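Local atomic coordinates of putative sugar phosphate isomerase (Acidithiobacillus ferrooxidans, PDB entry 3L2H), a protein that probably binds a metal ion in a cupin fold and may isomerise sugar phosphates. Residues B[63-66]-B[67-70]; B[25-28]-B[29-32]; B[88-91]-B[92-96]. All coordinates share one frame; numbering follows the deposited sequence.

Interaction 1 of 3, residues B[63-66]-B[67-70]; sequences HLHH and YEEE. With EDO (1,2-ethanediol), chain N.
His63, His65 and Glu70 supply the two histidines and the glutamate of the first cupin motif, whose side chains converge on the usual metal pocket of the barrel. The chain doubles back after His66, which brings the Glu70 carboxylate to the edges of the two histidine rings. NE2 of His63 donates to OE1 of Glu70 at 2.8 Å, nearly straight at 171°, with the acceptor almost in the ring plane and the syn lone pair in use. The ring reaches it because His63 holds CG between its backbone N and carbonyl carbon (chi1 71°), while Glu70 stretches out from the opposite direction. The His65 ring stands steeply to the same carboxylate, 78° between planes, and its CD2 edge lies 3.4 Å from Glu70 OE1. A water in the ring plane links them, 2.8 Å from His65 NE2 and donating to Glu70 OE2 at 2.7 Å. Glu68 O lies 3.1 Å from CB of His65, oblique to the ring. Behind the site, Asp127 takes ND1 of His65, and the backbone O of Glu61 is hydrogen-bonded to ND1 of His63. An ethanediol, probably from the crystallisation liquor, has its O1 doubtfully close to Glu70 OE2 and is also hydrogen-bonded to Ser59 and His105. With ND1 of His63 and of His65 already engaged, the NE2 atoms face inward beside the carboxylate, consistent with the cupin metal site, beside which a water and an ethanediol are bound here.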
ATOM      1  N   HIS B  63     -14.440  -3.616  20.562  1.00 16.02           N
ATOM      2  CA  HIS B  63     -14.254  -3.632  19.117  1.00 15.98           C
ATOM      3  C   HIS B  63     -13.104  -4.529  18.630  1.00 16.73           C
ATOM      4  O   HIS B  63     -12.211  -4.924  19.387  1.00 16.09           O
ATOM      5  CB  HIS B  63     -14.037  -2.190  18.613  1.00 16.42           C
ATOM      6  CG  HIS B  63     -12.709  -1.627  18.997  1.00 16.84           C
ATOM      7  ND1 HIS B  63     -12.514  -0.885  20.140  1.00 18.67           N
ATOM      8  CD2 HIS B  63     -11.475  -1.809  18.455  1.00 18.82           C
ATOM      9  CE1 HIS B  63     -11.236  -0.560  20.242  1.00 19.11           C
ATOM     10  NE2 HIS B  63     -10.574  -1.143  19.255  1.00 18.71           N
ATOM     11  N   LEU B  64     -13.146  -4.806  17.325  1.00 17.29           N
ATOM     12  CA  LEU B  64     -12.174  -5.637  16.635  1.00 17.92           C
ATOM     13  C   LEU B  64     -11.823  -4.964  15.327  1.00 17.79           C
ATOM     14  O   LEU B  64     -12.709  -4.678  14.512  1.00 17.03           O
ATOM     15  CB  LEU B  64     -12.780  -7.007  16.324  1.00 18.61           C
ATOM     16  CG  LEU B  64     -11.883  -7.979  15.563  1.00 20.08           C
ATOM     17  CD1 LEU B  64     -10.718  -8.467  16.419  1.00 21.12           C
ATOM     18  CD2 LEU B  64     -12.710  -9.170  15.101  1.00 21.63           C
ATOM     19  N   HIS B  65     -10.538  -4.702  15.113  1.00 18.19           N
ATOM     20  CA  HIS B  65     -10.048  -4.184  13.829  1.00 17.62           C
ATOM     21  C   HIS B  65      -9.659  -5.329  12.887  1.00 17.98           C
ATOM     22  O   HIS B  65      -9.034  -6.302  13.288  1.00 17.34           O
ATOM     23  CB  HIS B  65      -8.784  -3.346  14.015  1.00 17.88           C
ATOM     24  CG  HIS B  65      -8.995  -2.024  14.666  1.00 18.34           C
ATOM     25  ND1 HIS B  65      -9.275  -0.892  13.945  1.00 17.35           N
ATOM     26  CD2 HIS B  65      -8.866  -1.630  15.956  1.00 19.10           C
ATOM     27  CE1 HIS B  65      -9.391   0.134  14.774  1.00 18.91           C
ATOM     28  NE2 HIS B  65      -9.149  -0.286  15.998  1.00 19.27           N
ATOM     29  N   HIS B  66      -9.959  -5.168  11.623  1.00 18.14           N
ATOM     30  CA  HIS B  66      -9.586  -6.148  10.631  1.00 18.75           C
ATOM     31  C   HIS B  66      -8.248  -5.841   9.938  1.00 17.98           C
ATOM     32  O   HIS B  66      -7.648  -6.763   9.394  1.00 18.26           O
ATOM     33  CB  HIS B  66     -10.676  -6.230   9.541  1.00 18.67           C
ATOM     34  CG  HIS B  66     -11.966  -6.813  10.010  1.00 19.05           C
ATOM     35  ND1 HIS B  66     -12.720  -7.663   9.230  1.00 19.22           N
ATOM     36  CD2 HIS B  66     -12.640  -6.672  11.180  1.00 19.24           C
ATOM     37  CE1 HIS B  66     -13.800  -8.013   9.902  1.00 19.94           C
ATOM     38  NE2 HIS B  66     -13.773  -7.429  11.088  1.00 19.02           N
ATOM     39  N   TYR B  67      -7.831  -4.574   9.899  1.00 17.59           N
ATOM     40  CA  TYR B  67      -6.601  -4.164   9.197  1.00 17.44           C
ATOM     41  C   TYR B  67      -5.632  -3.333  10.034  1.00 18.18           C
ATOM     42  O   TYR B  67      -4.408  -3.448   9.856  1.00 20.28           O
ATOM     43  CB  TYR B  67      -6.956  -3.363   7.908  1.00 17.33           C
ATOM     44  CG  TYR B  67      -7.511  -4.245   6.832  1.00 16.87           C
ATOM     45  CD1 TYR B  67      -6.664  -4.927   5.966  1.00 16.67           C
ATOM     46  CD2 TYR B  67      -8.867  -4.460   6.724  1.00 16.80           C
ATOM     47  CE1 TYR B  67      -7.189  -5.790   5.006  1.00 16.76           C
ATOM     48  CE2 TYR B  67      -9.419  -5.333   5.752  1.00 16.14           C
ATOM     49  CZ  TYR B  67      -8.586  -5.971   4.901  1.00 16.35           C
ATOM     50  OH  TYR B  67      -9.075  -6.837   3.949  1.00 15.46           O
ATOM     51  N   GLU B  68      -6.132  -2.463  10.889  1.00 16.41           N
ATOM     52  CA  GLU B  68      -5.244  -1.668  11.746  1.00 17.35           C
ATOM     53  C   GLU B  68      -4.845  -2.394  13.040  1.00 18.14           C
ATOM     54  O   GLU B  68      -5.709  -2.890  13.776  1.00 18.91           O
ATOM     55  CB  GLU B  68      -5.867  -0.328  12.134  1.00 17.58           C
ATOM     56  CG  GLU B  68      -5.997   0.722  11.017  1.00 18.02           C
ATOM     57  CD  GLU B  68      -6.580   2.043  11.488  1.00 19.01           C
ATOM     58  OE1 GLU B  68      -6.987   2.148  12.671  1.00 19.21           O
ATOM     59  OE2 GLU B  68      -6.617   3.034  10.687  1.00 19.86           O
ATOM     60  N   GLU B  69      -3.536  -2.482  13.297  1.00 16.56           N
ATOM     61  CA  GLU B  69      -3.039  -2.932  14.587  1.00 15.90           C
ATOM     62  C   GLU B  69      -3.217  -1.847  15.654  1.00 16.21           C
ATOM     63  O   GLU B  69      -3.263  -0.657  15.354  1.00 15.66           O
ATOM     64  CB  GLU B  69      -1.548  -3.339  14.467  1.00 16.30           C
ATOM     65  CG  GLU B  69      -1.444  -4.625  13.643  1.00 17.85           C
ATOM     66  CD  GLU B  69      -0.050  -5.160  13.536  1.00 18.02           C
ATOM     67  OE1 GLU B  69       0.881  -4.370  13.748  1.00 17.48           O
ATOM     68  OE2 GLU B  69       0.086  -6.365  13.219  1.00 18.35           O
ATOM     69  N   GLU B  70      -3.295  -2.269  16.914  1.00 15.34           N
ATOM     70  CA  GLU B  70      -3.505  -1.364  18.028  1.00 17.29           C
ATOM     71  C   GLU B  70      -2.741  -1.956  19.213  1.00 16.46           C
ATOM     72  O   GLU B  70      -2.622  -3.175  19.292  1.00 16.29           O
ATOM     73  CB  GLU B  70      -5.012  -1.306  18.330  1.00 20.09           C
ATOM     74  CG  GLU B  70      -5.427  -0.450  19.408  1.00 24.07           C
ATOM     75  CD  GLU B  70      -6.948  -0.238  19.431  1.00 25.51           C
ATOM     76  OE1 GLU B  70      -7.770  -1.158  19.111  1.00 26.93           O
ATOM     77  OE2 GLU B  70      -7.288   0.888  19.762  1.00 28.60           O
TER
HETATM   78  C1  EDO N 165      -8.330   1.856  22.855  1.00 29.66           C
HETATM   79  O1  EDO N 165      -8.811   1.149  21.691  1.00 29.55           O
HETATM   80  C2  EDO N 165      -7.758   0.891  23.864  1.00 29.06           C
HETATM   81  O2  EDO N 165      -8.868   0.262  24.542  1.00 28.94           O
HETATM   82  O   HOH W   1      -9.111   1.671  17.962  1.00 33.76           O

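Interaction 2 of 3, residues B[25-28]-B[29-32]; sequences FLNP and GAVR
Asn27 closes the turn it begins in two ways, once through its side chain and once through its backbone. OD1 accepts the N-H of Gly29 at 2.9 Å, which closes an Asx turn, and the backbone O of Asn27 accepts the N-H of Ala30 at 3.0 Å, which closes a type I beta turn around Pro28 and Gly29. Neither donor lies in the plane of its acceptor group: Gly29 N stands 46° above the plane of the amide and Ala30 N 61° above that of the peptide carbonyl. The side chain reaches forward over the turn because CG sits anti to the backbone N of Asn27 (chi1 -175°). On this path its ND2 passes 3.9 Å from CB of Ala30. Ala30, the last residue of the turn, is also the centre of an inverse gamma turn, closed by a weak bond from Val31 N to Gly29 O. CG2 of Val31, placed beside its own backbone N, comes to 3.2 Å from Pro28 O.

The next shell holds the amide of Asn27 in place: ND2 donates to the carboxylate of Glu58 and to the backbone O of Thr60, and Gly29 shares a backbone bond with Glu58. Ala30 pairs with His24 and Arg32 with Lys22, which joins the turn to strand 20-24 across the hairpin, while Val31 lies on His21 and Val23. Phe25 packs on Leu156 of the third subunit.

With both ends of the buried amide in use, its rotation is fixed: the oxygen must face the turn and the nitrogen the 58-60 loop. Asn27 thus ties the corner at Pro28 and Gly29 to a neighbouring loop through an uncharged amide whose nitrogen serves a carboxylate and a backbone carbonyl.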
ATOM      1  N   PHE B  25     -18.731   7.222  20.016  1.00 18.33           N
ATOM      2  CA  PHE B  25     -20.139   7.452  19.583  1.00 18.44           C
ATOM      3  C   PHE B  25     -21.086   6.261  19.837  1.00 18.10           C
ATOM      4  O   PHE B  25     -22.323   6.437  19.835  1.00 17.43           O
ATOM      5  CB  PHE B  25     -20.228   7.896  18.121  1.00 18.65           C
ATOM      6  CG  PHE B  25     -20.173   6.764  17.119  1.00 19.18           C
ATOM      7  CD1 PHE B  25     -18.998   6.099  16.866  1.00 19.26           C
ATOM      8  CD2 PHE B  25     -21.302   6.383  16.425  1.00 18.90           C
ATOM      9  CE1 PHE B  25     -18.938   5.066  15.912  1.00 19.38           C
ATOM     10  CE2 PHE B  25     -21.237   5.322  15.494  1.00 18.79           C
ATOM     11  CZ  PHE B  25     -20.036   4.711  15.222  1.00 19.03           C
ATOM     12  N   LEU B  26     -20.510   5.090  20.129  1.00 17.71           N
ATOM     13  CA  LEU B  26     -21.276   3.890  20.443  1.00 17.10           C
ATOM     14  C   LEU B  26     -21.265   3.536  21.919  1.00 17.36           C
ATOM     15  O   LEU B  26     -21.929   2.552  22.307  1.00 17.31           O
ATOM     16  CB  LEU B  26     -20.805   2.700  19.570  1.00 17.84           C
ATOM     17  CG  LEU B  26     -21.158   2.778  18.067  1.00 17.55           C
ATOM     18  CD1 LEU B  26     -20.533   1.613  17.207  1.00 18.94           C
ATOM     19  CD2 LEU B  26     -22.686   2.837  17.863  1.00 17.69           C
ATOM     20  N   ASN B  27     -20.596   4.331  22.755  1.00 16.41           N
ATOM     21  CA  ASN B  27     -20.507   4.001  24.201  1.00 17.17           C
ATOM     22  C   ASN B  27     -20.366   5.270  25.024  1.00 16.18           C
ATOM     23  O   ASN B  27     -19.277   5.878  25.060  1.00 15.34           O
ATOM     24  CB  ASN B  27     -19.355   3.027  24.505  1.00 17.48           C
ATOM     25  CG  ASN B  27     -19.334   2.593  25.948  1.00 18.11           C
ATOM     26  OD1 ASN B  27     -20.129   3.073  26.767  1.00 17.72           O
ATOM     27  ND2 ASN B  27     -18.389   1.719  26.289  1.00 18.63           N
ATOM     28  N   PRO B  28     -21.448   5.681  25.688  1.00 16.69           N
ATOM     29  CA  PRO B  28     -21.372   6.922  26.439  1.00 17.47           C
ATOM     30  C   PRO B  28     -20.504   6.813  27.686  1.00 17.80           C
ATOM     31  O   PRO B  28     -20.131   7.831  28.251  1.00 18.04           O
ATOM     32  CB  PRO B  28     -22.858   7.213  26.798  1.00 17.73           C
ATOM     33  CG  PRO B  28     -23.516   5.955  26.735  1.00 17.03           C
ATOM     34  CD  PRO B  28     -22.824   5.140  25.683  1.00 17.35           C
ATOM     35  N   GLY B  29     -20.190   5.589  28.113  1.00 18.85           N
ATOM     36  CA  GLY B  29     -19.263   5.389  29.213  1.00 19.02           C
ATOM     37  C   GLY B  29     -17.801   5.456  28.795  1.00 18.87           C
ATOM     38  O   GLY B  29     -16.903   5.526  29.661  1.00 18.79           O
ATOM     39  N   ALA B  30     -17.536   5.467  27.482  1.00 17.81           N
ATOM     40  CA  ALA B  30     -16.143   5.488  26.990  1.00 18.37           C
ATOM     41  C   ALA B  30     -15.697   6.949  26.833  1.00 19.29           C
ATOM     42  O   ALA B  30     -15.665   7.498  25.718  1.00 18.78           O
ATOM     43  CB  ALA B  30     -15.979   4.721  25.691  1.00 17.66           C
ATOM     44  N   VAL B  31     -15.332   7.536  27.969  1.00 19.44           N
ATOM     45  CA  VAL B  31     -15.029   8.943  28.092  1.00 20.06           C
ATOM     46  C   VAL B  31     -13.598   9.016  28.543  1.00 19.52           C
ATOM     47  O   VAL B  31     -13.225   8.397  29.528  1.00 20.09           O
ATOM     48  CB  VAL B  31     -15.943   9.652  29.128  1.00 20.83           C
ATOM     49  CG1 VAL B  31     -15.585  11.120  29.257  1.00 20.53           C
ATOM     50  CG2 VAL B  31     -17.405   9.491  28.733  1.00 20.79           C
ATOM     51  N   ARG B  32     -12.784   9.771  27.814  0.50 19.34           N
ATOM     52  CA  ARG B  32     -11.373   9.880  28.145  0.50 19.15           C
ATOM     53  C   ARG B  32     -10.772  11.238  27.754  0.50 19.15           C
ATOM     54  O   ARG B  32     -11.247  11.888  26.816  0.50 18.82           O
ATOM     55  CB  ARG B  32     -10.625   8.716  27.461  0.50 19.31           C
ATOM     56  CG  ARG B  32     -10.080   8.980  26.067  0.50 19.63           C
ATOM     57  CD  ARG B  32      -9.821   7.616  25.366  0.50 19.43           C
ATOM     58  NE  ARG B  32      -9.037   7.751  24.158  0.50 19.54           N
ATOM     59  CZ  ARG B  32      -8.706   6.726  23.392  0.50 19.32           C
ATOM     60  NH1 ARG B  32      -9.111   5.484  23.696  0.50 18.32           N
ATOM     61  NH2 ARG B  32      -7.978   6.939  22.325  0.50 19.84           N
TER

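Interaction 3 of 3, residues B[88-91]-B[92-96]; sequences YPIA and PGDFV
The carboxylate of Asp94 carries Ala91 on one face. The backbone N of Ala91 donates to OD2 at 2.8 Å from well above the carboxylate plane, 60° out of it, and the carbonyl O of Ala91 sits over the same face, 3.1 Å from CG of Asp94. From the other side of that plane a water donates to OD2, at a doubtfully short distance, and to Pro89 O at 2.8 Å. Alongside OD2, the CA of Ile90 comes to 3.2 Å. The remaining oxygen, OD1, accepts from the backbone N of Ala11 of the second subunit. The side chain can turn back onto Ala91 because CG lies beside its own backbone N (chi1 -67°).

The backbone closes the loop in the other direction: Asp94 N donates to Ala91 O at 3.1 Å, in the carbonyl plane. This makes a type II beta turn, with Gly93 at the positive phi that favours glycine. Beyond it, Phe95 and Val96 pair with a strand of the second subunit, continuing the sheet across the interface. The Pro-Gly-Asp turn between strands 86-90 and 95-98 is a familiar cupin feature, and its glycine opens the second conserved motif of the family.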
ATOM      1  N   TYR B  88      -9.078  -9.606  32.370  1.00 21.88           N
ATOM      2  CA  TYR B  88      -7.789  -9.612  33.019  1.00 21.92           C
ATOM      3  C   TYR B  88      -7.557  -8.267  33.665  1.00 20.04           C
ATOM      4  O   TYR B  88      -7.840  -7.229  33.076  1.00 19.39           O
ATOM      5  CB  TYR B  88      -6.622  -9.818  32.043  1.00 22.75           C
ATOM      6  CG  TYR B  88      -6.767 -11.007  31.153  1.00 24.41           C
ATOM      7  CD1 TYR B  88      -7.545 -10.937  30.023  1.00 25.19           C
ATOM      8  CD2 TYR B  88      -6.162 -12.217  31.466  1.00 25.69           C
ATOM      9  CE1 TYR B  88      -7.720 -12.036  29.214  1.00 26.38           C
ATOM     10  CE2 TYR B  88      -6.326 -13.318  30.659  1.00 26.38           C
ATOM     11  CZ  TYR B  88      -7.097 -13.209  29.531  1.00 26.31           C
ATOM     12  OH  TYR B  88      -7.281 -14.269  28.701  1.00 28.29           O
ATOM     13  N   PRO B  89      -6.950  -8.284  34.829  1.00 18.40           N
ATOM     14  CA  PRO B  89      -6.545  -7.051  35.444  1.00 18.20           C
ATOM     15  C   PRO B  89      -5.292  -6.549  34.750  1.00 17.69           C
ATOM     16  O   PRO B  89      -4.490  -7.361  34.266  1.00 16.54           O
ATOM     17  CB  PRO B  89      -6.234  -7.455  36.878  1.00 18.38           C
ATOM     18  CG  PRO B  89      -5.970  -8.903  36.790  1.00 18.58           C
ATOM     19  CD  PRO B  89      -6.695  -9.453  35.683  1.00 18.37           C
ATOM     20  N   ILE B  90      -5.182  -5.228  34.624  1.00 16.97           N
ATOM     21  CA  ILE B  90      -3.983  -4.616  34.094  1.00 17.19           C
ATOM     22  C   ILE B  90      -3.526  -3.521  35.052  1.00 17.87           C
ATOM     23  O   ILE B  90      -4.318  -2.980  35.842  1.00 19.31           O
ATOM     24  CB  ILE B  90      -4.171  -4.082  32.657  1.00 17.59           C
ATOM     25  CG1 ILE B  90      -5.318  -3.057  32.571  1.00 17.13           C
ATOM     26  CG2 ILE B  90      -4.401  -5.249  31.692  1.00 18.13           C
ATOM     27  CD1 ILE B  90      -5.371  -2.329  31.185  1.00 17.78           C
ATOM     28  N   ALA B  91      -2.233  -3.237  35.003  1.00 17.72           N
ATOM     29  CA  ALA B  91      -1.586  -2.372  35.939  1.00 17.44           C
ATOM     30  C   ALA B  91      -0.349  -1.778  35.284  1.00 17.23           C
ATOM     31  O   ALA B  91       0.054  -2.221  34.207  1.00 17.50           O
ATOM     32  CB  ALA B  91      -1.216  -3.184  37.232  1.00 16.63           C
ATOM     33  N   PRO B  92       0.288  -0.810  35.942  1.00 17.37           N
ATOM     34  CA  PRO B  92       1.433  -0.087  35.343  1.00 17.14           C
ATOM     35  C   PRO B  92       2.584  -0.989  34.841  1.00 16.64           C
ATOM     36  O   PRO B  92       3.008  -1.951  35.478  1.00 15.65           O
ATOM     37  CB  PRO B  92       1.913   0.850  36.455  1.00 17.60           C
ATOM     38  CG  PRO B  92       0.752   0.948  37.419  1.00 17.57           C
ATOM     39  CD  PRO B  92       0.063  -0.407  37.351  1.00 17.72           C
ATOM     40  N   GLY B  93       2.996  -0.696  33.617  1.00 16.40           N
ATOM     41  CA  GLY B  93       4.038  -1.475  32.945  1.00 16.24           C
ATOM     42  C   GLY B  93       3.524  -2.611  32.102  1.00 15.85           C
ATOM     43  O   GLY B  93       4.305  -3.284  31.405  1.00 17.60           O
ATOM     44  N   ASP B  94       2.234  -2.894  32.178  1.00 16.21           N
ATOM     45  CA  ASP B  94       1.642  -3.941  31.323  1.00 16.20           C
ATOM     46  C   ASP B  94       1.484  -3.449  29.874  1.00 16.59           C
ATOM     47  O   ASP B  94       1.276  -2.280  29.609  1.00 15.50           O
ATOM     48  CB  ASP B  94       0.266  -4.383  31.798  1.00 16.70           C
ATOM     49  CG  ASP B  94       0.271  -5.112  33.145  1.00 17.02           C
ATOM     50  OD1 ASP B  94       1.366  -5.428  33.733  1.00 16.41           O
ATOM     51  OD2 ASP B  94      -0.890  -5.331  33.621  1.00 16.09           O
ATOM     52  N   PHE B  95       1.518  -4.386  28.939  1.00 16.21           N
ATOM     53  CA  PHE B  95       1.393  -4.097  27.552  1.00 16.10           C
ATOM     54  C   PHE B  95       0.444  -5.084  26.938  1.00 16.08           C
ATOM     55  O   PHE B  95       0.566  -6.302  27.185  1.00 15.30           O
ATOM     56  CB  PHE B  95       2.756  -4.258  26.892  1.00 16.72           C
ATOM     57  CG  PHE B  95       2.737  -4.100  25.375  1.00 15.73           C
ATOM     58  CD1 PHE B  95       2.756  -2.857  24.787  1.00 15.78           C
ATOM     59  CD2 PHE B  95       2.652  -5.221  24.550  1.00 15.82           C
ATOM     60  CE1 PHE B  95       2.726  -2.736  23.380  1.00 15.67           C
ATOM     61  CE2 PHE B  95       2.646  -5.100  23.183  1.00 15.81           C
ATOM     62  CZ  PHE B  95       2.679  -3.851  22.600  1.00 15.94           C
ATOM     63  N   VAL B  96      -0.459  -4.584  26.101  1.00 15.59           N
ATOM     64  CA  VAL B  96      -1.328  -5.446  25.336  1.00 16.01           C
ATOM     65  C   VAL B  96      -1.315  -4.984  23.884  1.00 16.09           C
ATOM     66  O   VAL B  96      -1.351  -3.770  23.600  1.00 16.22           O
ATOM     67  CB  VAL B  96      -2.764  -5.530  25.982  1.00 17.01           C
ATOM     68  CG1 VAL B  96      -3.371  -4.232  26.111  1.00 17.19           C
ATOM     69  CG2 VAL B  96      -3.703  -6.453  25.176  1.00 17.14           C
TER
HETATM   70  O   HOH W   2      -1.683  -7.486  34.605  1.00 22.75           O

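Overall arrangement
All three contacts are local turns, partly buried, and none touches another; their centres lie 18 to 21 Å apart. Interaction 1 is nearest the middle of the chain, about 10 Å between centres, and leads into strand 70-76, whereas interaction 3, at about 15 Å, is the most peripheral and faces a second subunit. Interactions 2 and 3 both reach the six-stranded sheet, near its outermost strands 20-24 and 95-98, and interaction 1 enters that sheet beside 95-98. Their chemistry follows their place: histidines, carboxylates and solvent line the pocket in 63-70, a neutral amide folds the corner in 25-32, and an aspartate shared with another subunit closes the turn in 88-96.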